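Long-range contact in Plm1 (Streptomyces sp. HK803, PDB 4HXY), which probably reduces the beta-keto group of a polyketide intermediate with NADPH, as the ketoreductase of the first phoslactomycin synthase module: residues Val273-Gly278 and Phe317-Ser322. Residues are numbered along the deposited sequence; the frame is centred on the assembly and turned at random.
Sequences VVHAAG and FVLFSS. With NDP (NADPH dihydro-nicotinamide-adenine-dinucleotide phosphate), chain C.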
# COMPACT_ATOMS: atom_id res chain seq x y z
N VAL A 273 0.43 -15.45 10.83
CA VAL A 273 -0.57 -14.40 10.75
C VAL A 273 -0.94 -14.16 9.30
O VAL A 273 -0.06 -14.00 8.46
CB VAL A 273 -0.05 -13.10 11.33
CG1 VAL A 273 -1.03 -11.97 11.00
CG2 VAL A 273 0.17 -13.23 12.83
N VAL A 274 -2.23 -14.12 9.02
CA VAL A 274 -2.73 -13.62 7.75
C VAL A 274 -3.58 -12.40 8.10
O VAL A 274 -4.57 -12.53 8.82
CB VAL A 274 -3.58 -14.64 6.99
CG1 VAL A 274 -4.09 -14.00 5.67
CG2 VAL A 274 -2.75 -15.88 6.69
N HIS A 275 -3.17 -11.23 7.63
CA HIS A 275 -3.82 -9.99 8.03
C HIS A 275 -4.74 -9.52 6.92
O HIS A 275 -4.29 -8.90 5.96
CB HIS A 275 -2.76 -8.94 8.36
CG HIS A 275 -3.29 -7.61 8.79
ND1 HIS A 275 -4.22 -7.45 9.81
CD2 HIS A 275 -2.95 -6.36 8.40
CE1 HIS A 275 -4.45 -6.16 9.99
NE2 HIS A 275 -3.67 -5.47 9.17
N ALA A 276 -6.03 -9.80 7.08
CA ALA A 276 -7.06 -9.39 6.12
C ALA A 276 -8.05 -8.37 6.70
O ALA A 276 -8.99 -7.98 6.01
CB ALA A 276 -7.78 -10.58 5.57
N ALA A 277 -7.82 -7.91 7.92
CA ALA A 277 -8.64 -6.83 8.49
C ALA A 277 -8.46 -5.54 7.71
O ALA A 277 -7.35 -5.15 7.37
CB ALA A 277 -8.30 -6.60 9.96
N GLY A 278 -9.57 -4.85 7.47
CA GLY A 278 -9.55 -3.63 6.70
C GLY A 278 -10.95 -3.18 6.32
O GLY A 278 -11.92 -3.93 6.46
N PHE A 317 4.11 -14.20 7.97
CA PHE A 317 3.41 -12.95 8.27
C PHE A 317 2.94 -12.43 6.93
O PHE A 317 3.75 -11.90 6.15
CB PHE A 317 4.41 -12.00 8.94
CG PHE A 317 3.83 -10.69 9.41
CD1 PHE A 317 3.29 -10.57 10.67
CD2 PHE A 317 3.94 -9.56 8.64
CE1 PHE A 317 2.81 -9.35 11.14
CE2 PHE A 317 3.47 -8.32 9.10
CZ PHE A 317 2.88 -8.23 10.35
N VAL A 318 1.65 -12.61 6.66
CA VAL A 318 1.07 -12.45 5.33
C VAL A 318 0.11 -11.28 5.37
O VAL A 318 -0.89 -11.31 6.09
CB VAL A 318 0.34 -13.72 4.87
CG1 VAL A 318 -0.18 -13.57 3.43
CG2 VAL A 318 1.30 -14.93 4.95
N LEU A 319 0.42 -10.27 4.58
CA LEU A 319 -0.44 -9.07 4.51
C LEU A 319 -1.26 -9.04 3.21
O LEU A 319 -0.72 -9.23 2.13
CB LEU A 319 0.44 -7.82 4.61
CG LEU A 319 1.33 -7.76 5.86
CD1 LEU A 319 2.24 -6.52 5.85
CD2 LEU A 319 0.53 -7.81 7.14
N PHE A 320 -2.57 -8.83 3.33
CA PHE A 320 -3.43 -8.69 2.17
C PHE A 320 -3.53 -7.22 1.79
O PHE A 320 -4.25 -6.43 2.42
CB PHE A 320 -4.80 -9.29 2.44
CG PHE A 320 -4.89 -10.76 2.13
CD1 PHE A 320 -3.80 -11.60 2.23
CD2 PHE A 320 -6.09 -11.28 1.69
CE1 PHE A 320 -3.90 -12.96 1.91
CE2 PHE A 320 -6.21 -12.64 1.36
CZ PHE A 320 -5.11 -13.48 1.48
N SER A 321 -2.76 -6.85 0.77
CA SER A 321 -2.76 -5.53 0.23
C SER A 321 -3.62 -5.47 -1.04
O SER A 321 -4.39 -6.38 -1.31
CB SER A 321 -1.30 -5.10 -0.01
OG SER A 321 -1.22 -3.76 -0.42
N SER A 322 -3.48 -4.41 -1.81
CA SER A 322 -4.36 -4.14 -2.95
C SER A 322 -3.61 -3.41 -4.04
O SER A 322 -2.70 -2.62 -3.74
CB SER A 322 -5.53 -3.26 -2.54
OG SER A 322 -6.31 -2.89 -3.67
PA NDP C . -14.50 -7.90 4.22
O1A NDP C . -15.42 -9.03 3.89
O2A NDP C . -15.11 -6.58 4.58
O5B NDP C . -13.52 -8.35 5.40
C5B NDP C . -12.87 -7.37 6.18
C4B NDP C . -12.75 -7.91 7.58
O4B NDP C . -12.05 -6.99 8.40
C3B NDP C . -14.09 -8.11 8.25
O3B NDP C . -14.09 -9.43 8.83
C2B NDP C . -14.15 -7.05 9.34
O2B NDP C . -14.95 -7.62 10.35
C1B NDP C . -12.66 -6.92 9.66
N9A NDP C . -12.26 -5.71 10.38
C8A NDP C . -12.43 -4.40 10.00
N7A NDP C . -11.93 -3.60 10.96
C5A NDP C . -11.42 -4.40 11.96
C6A NDP C . -10.78 -4.14 13.16
N6A NDP C . -10.52 -2.92 13.63
N1A NDP C . -10.41 -5.21 13.95
C2A NDP C . -10.62 -6.52 13.52
N3A NDP C . -11.26 -6.79 12.33
C4A NDP C . -11.63 -5.72 11.57
O3 NDP C . -13.49 -7.61 3.00
PN NDP C . -12.71 -8.65 2.09
O1N NDP C . -13.09 -8.35 0.69
O2N NDP C . -12.80 -10.04 2.57
O5D NDP C . -11.20 -8.12 2.16
C5D NDP C . -10.34 -8.48 3.20
C4D NDP C . -8.98 -7.85 2.94
O4D NDP C . -8.57 -8.09 1.61
C3D NDP C . -9.01 -6.35 3.10
O3D NDP C . -7.92 -5.94 3.87
C2D NDP C . -8.88 -5.80 1.69
O2D NDP C . -8.26 -4.53 1.64
C1D NDP C . -8.12 -6.90 0.99
N1N NDP C . -8.43 -6.96 -0.44
C2N NDP C . -9.64 -7.40 -0.88
C3N NDP C . -10.02 -7.32 -2.22
C7N NDP C . -11.30 -7.87 -2.71
O7N NDP C . -11.46 -7.92 -4.08
N7N NDP C . -12.31 -8.26 -1.94
C4N NDP C . -8.95 -7.03 -3.24
C5N NDP C . -7.65 -6.57 -2.65
C6N NDP C . -7.44 -6.57 -1.30
P2B NDP C . -15.58 -6.77 11.55
O1X NDP C . -16.48 -7.75 12.27
O2X NDP C . -16.36 -5.57 11.01
O3X NDP C . -14.51 -6.25 12.42
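Two parallel central strands of the NADPH-binding Rossmann fold pair here, Val273 to His275 against Phe317 to Phe320, and both run out at the cofactor. Three backbone hydrogen bonds join them. Val318 N donates to Val273 O at 2.8 Å. His275 N donates to Val318 O, also at 2.8 Å and nearly straight. Phe320 N donates to His275 O at 3.1 Å.

On one face, Val274 and Val318 lie side by side, Val274 CG2 to Val318 CB at 4.2 Å. Phe320 CE1 meets Val274 CG1 at 3.9 Å. Phe320 CG is anti to the carbonyl carbon (chi1 -87°), and the ring runs back beside Val274. O4D of the nicotinamide ribose sits at the ring edge. On the other face, Leu319 CD2 packs on His275 CB at 3.7 Å. Both imidazole nitrogens are hydrogen-bonded, ND1 to Thr193 OG1 and NE2 to Lys300 O, which fixes the ring's rotation.

Past the strand, Ala276 O accepts a hydrogen bond from O3D of the nicotinamide ribose (3.1 Å). Ser321 O lies 3.1 Å from nicotinamide C6N, a close contact.

Strands 189-193 and 357-361 flank the pair. Helices 290-310 and 333-351 cover the face of His275 and Phe317.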